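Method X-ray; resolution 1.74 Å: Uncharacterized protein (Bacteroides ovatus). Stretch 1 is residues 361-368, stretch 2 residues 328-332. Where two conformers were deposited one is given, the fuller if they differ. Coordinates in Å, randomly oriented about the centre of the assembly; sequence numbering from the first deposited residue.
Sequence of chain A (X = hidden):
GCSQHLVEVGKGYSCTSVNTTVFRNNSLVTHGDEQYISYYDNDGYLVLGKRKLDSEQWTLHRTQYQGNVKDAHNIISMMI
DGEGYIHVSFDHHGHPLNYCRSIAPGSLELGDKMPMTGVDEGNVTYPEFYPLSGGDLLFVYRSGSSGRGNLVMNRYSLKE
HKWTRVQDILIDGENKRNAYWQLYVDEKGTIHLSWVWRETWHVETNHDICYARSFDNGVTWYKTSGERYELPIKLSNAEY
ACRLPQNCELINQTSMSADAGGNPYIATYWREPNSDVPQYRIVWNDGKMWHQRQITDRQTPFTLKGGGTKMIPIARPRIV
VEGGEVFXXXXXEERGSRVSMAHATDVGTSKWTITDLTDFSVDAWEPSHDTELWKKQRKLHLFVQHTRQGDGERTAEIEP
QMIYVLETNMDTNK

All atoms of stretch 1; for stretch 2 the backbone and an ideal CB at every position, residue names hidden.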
# COMPACT_ATOMS: atom_id res chain seq x y z
N SER A 361 -20.27 -8.72 -3.66
CA SER A 361 -19.06 -9.21 -2.97
C SER A 361 -17.86 -9.15 -3.87
O SER A 361 -17.92 -9.54 -5.04
CB SER A 361 -19.24 -10.68 -2.57
OG SER A 361 -18.01 -11.24 -2.17
N VAL A 362 -16.75 -8.68 -3.33
CA VAL A 362 -15.45 -8.72 -4.00
C VAL A 362 -14.52 -9.73 -3.34
O VAL A 362 -13.32 -9.78 -3.66
CB VAL A 362 -14.79 -7.32 -4.05
CG1 VAL A 362 -15.46 -6.45 -5.09
CG2 VAL A 362 -14.80 -6.63 -2.68
N ASP A 363 -15.09 -10.54 -2.44
CA ASP A 363 -14.43 -11.65 -1.74
C ASP A 363 -13.05 -11.31 -1.15
O ASP A 363 -12.98 -10.63 -0.13
CB ASP A 363 -14.41 -12.89 -2.64
CG ASP A 363 -13.98 -14.15 -1.91
OD1 ASP A 363 -14.11 -14.24 -0.67
OD2 ASP A 363 -13.52 -15.07 -2.56
N ALA A 364 -11.96 -11.76 -1.79
CA ALA A 364 -10.60 -11.61 -1.21
C ALA A 364 -9.94 -10.26 -1.47
O ALA A 364 -8.81 -10.01 -1.03
CB ALA A 364 -9.71 -12.71 -1.73
N TRP A 365 -10.63 -9.40 -2.20
CA TRP A 365 -10.16 -8.05 -2.49
C TRP A 365 -9.71 -7.30 -1.23
O TRP A 365 -10.34 -7.41 -0.15
CB TRP A 365 -11.30 -7.26 -3.15
CG TRP A 365 -11.09 -5.78 -3.38
CD1 TRP A 365 -10.60 -5.22 -4.51
CD2 TRP A 365 -11.44 -4.69 -2.52
NE1 TRP A 365 -10.58 -3.87 -4.40
CE2 TRP A 365 -11.09 -3.51 -3.19
CE3 TRP A 365 -11.97 -4.60 -1.22
CZ2 TRP A 365 -11.29 -2.25 -2.64
CZ3 TRP A 365 -12.15 -3.34 -0.67
CH2 TRP A 365 -11.84 -2.19 -1.39
N GLU A 366 -8.59 -6.59 -1.37
CA GLU A 366 -8.22 -5.53 -0.49
C GLU A 366 -8.10 -4.23 -1.26
O GLU A 366 -7.81 -4.22 -2.46
CB GLU A 366 -6.90 -5.83 0.22
CG GLU A 366 -6.82 -7.15 0.97
CD GLU A 366 -5.49 -7.30 1.69
OE1 GLU A 366 -4.43 -7.29 1.02
OE2 GLU A 366 -5.51 -7.46 2.92
N PRO A 367 -8.30 -3.10 -0.58
CA PRO A 367 -8.22 -1.82 -1.28
C PRO A 367 -6.84 -1.34 -1.67
O PRO A 367 -5.86 -1.55 -0.95
CB PRO A 367 -8.79 -0.81 -0.28
CG PRO A 367 -8.61 -1.48 1.07
CD PRO A 367 -8.70 -2.95 0.83
N SER A 368 -6.79 -0.75 -2.88
CA SER A 368 -5.70 0.14 -3.27
C SER A 368 -6.39 1.33 -3.99
O SER A 368 -7.50 1.19 -4.55
CB SER A 368 -4.65 -0.55 -4.17
OG SER A 368 -5.23 -1.19 -5.28
N UNK A 328 -12.33 5.66 5.46
CA UNK A 328 -11.64 4.42 5.83
C UNK A 328 -12.27 3.27 5.03
O UNK A 328 -13.44 2.92 5.22
CB UNK A 328 -11.73 4.16 7.34
N UNK A 329 -11.48 2.70 4.12
CA UNK A 329 -11.95 1.72 3.16
C UNK A 329 -11.55 0.30 3.59
O UNK A 329 -10.39 0.05 3.98
CB UNK A 329 -11.40 2.04 1.77
N UNK A 330 -12.54 -0.59 3.61
CA UNK A 330 -12.35 -1.94 4.07
C UNK A 330 -13.27 -2.95 3.36
O UNK A 330 -13.99 -2.59 2.43
CB UNK A 330 -12.58 -1.99 5.58
N UNK A 331 -13.18 -4.20 3.77
CA UNK A 331 -14.05 -5.26 3.25
C UNK A 331 -14.19 -6.27 4.36
O UNK A 331 -13.19 -6.70 4.94
CB UNK A 331 -13.50 -5.90 1.97
N UNK A 332 -15.42 -6.71 4.61
CA UNK A 332 -15.70 -7.55 5.78
C UNK A 332 -16.74 -8.62 5.43
O UNK A 332 -17.81 -8.30 4.91
CB UNK A 332 -16.19 -6.70 6.95

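Position 328 lies on an extended backbone (phi/psi -121/113), and no atom of stretch 1 comes within 5.5 Å of its ideal CB. Stretch 1 therefore sets almost no limits here; beta-branched or aromatic residues, which favour extended conformations, would do well. The deposited residue is Tyr 328, whose hydroxyl finds its hydrogen bond elsewhere in the structure.

At position 329 the backbone is again extended, but now CA-to-CB points toward stretch 1. The ideal CB lies 4.4 Å from Pro 367 CB and 5.3 Å from Trp 365 CH2, so the surroundings offered are a proline ring and the edge of an indole. An aliphatic side chain, valine, isoleucine or leucine, would suit. It is Ile 329, with chi1 and chi2 both m. Its CG2 methyl sits 3.9 Å from Pro 367 CB and 3.9 Å from Trp 365 CH2, while the longer branch leads away from stretch 1.

Position 330 turns its CA-to-CB bond away, and its ideal CB has no neighbour in stretch 1 within 5.5 Å, so many residues would fit. Phe 330 occupies it, with chi1 p. Its contact with stretch 1 comes through the backbone: Phe 330 O is 3.7 Å from Trp 365 CZ3, at the edge of the indole.

Position 331 points toward stretch 1. Its ideal CB is 3.8 Å from Trp 365 CE3 and 4.1 Å from Trp 365 O, so carbon and an acceptor both lie close; around the type II' turn from Val 362 to Trp 365, the carbonyls of Asp 363 and Ala 364 add oxygen farther out. A long side chain with an aliphatic stem and a donor at its end is called for; lysine or glutamine could be considered, but arginine offers several donors. Arg 331 is found. Its CB packs 3.7 Å from Trp 365 CE3, and its chain, with chi2 and chi3 both m, bends so that NE and NH2 share one acceptor: NE donates to Trp 365 O at 2.8 Å, and NH2 to Trp 365 O at 3.0 Å. That oxygen lies near the guanidinium plane, as a forked bond requires. Asp 363 O is also close, 2.9 Å from Arg 331 NE, but it sits over the guanidinium face, where the N-H does not point, and makes no hydrogen bond with NE.

Position 332 directs CA-to-CB away, and stretch 1 leaves the choice open, polar residues included. Asp 332 makes no contact with stretch 1.

Stretch 2, residues 328-332: YIFRD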
# COMPACT_ATOMS: atom_id res chain seq x y z
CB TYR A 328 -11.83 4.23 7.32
CG TYR A 328 -10.96 3.19 8.01
CD1 TYR A 328 -11.22 1.83 7.86
CD2 TYR A 328 -9.93 3.57 8.88
CE1 TYR A 328 -10.47 0.89 8.50
CE2 TYR A 328 -9.16 2.63 9.53
CZ TYR A 328 -9.43 1.30 9.33
OH TYR A 328 -8.69 0.36 10.02
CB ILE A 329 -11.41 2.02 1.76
CG1 ILE A 329 -11.66 3.47 1.35
CG2 ILE A 329 -12.05 1.08 0.75
CD1 ILE A 329 -13.13 3.85 1.29
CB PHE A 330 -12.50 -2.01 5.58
CG PHE A 330 -13.90 -1.82 6.08
CD1 PHE A 330 -14.44 -0.55 6.22
CD2 PHE A 330 -14.65 -2.91 6.52
CE1 PHE A 330 -15.70 -0.37 6.77
CE2 PHE A 330 -15.92 -2.74 7.04
CZ PHE A 330 -16.46 -1.46 7.15
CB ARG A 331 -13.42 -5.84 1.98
CG ARG A 331 -14.04 -7.11 1.40
CD ARG A 331 -13.52 -8.38 2.05
NE ARG A 331 -12.12 -8.58 1.74
CZ ARG A 331 -11.31 -9.44 2.35
NH1 ARG A 331 -11.71 -10.21 3.36
NH2 ARG A 331 -10.07 -9.54 1.90
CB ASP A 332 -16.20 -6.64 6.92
CG ASP A 332 -16.23 -7.31 8.32
OD1 ASP A 332 -16.39 -8.55 8.45
OD2 ASP A 332 -16.15 -6.53 9.30
O HOH W 1 -14.28 -11.61 2.89
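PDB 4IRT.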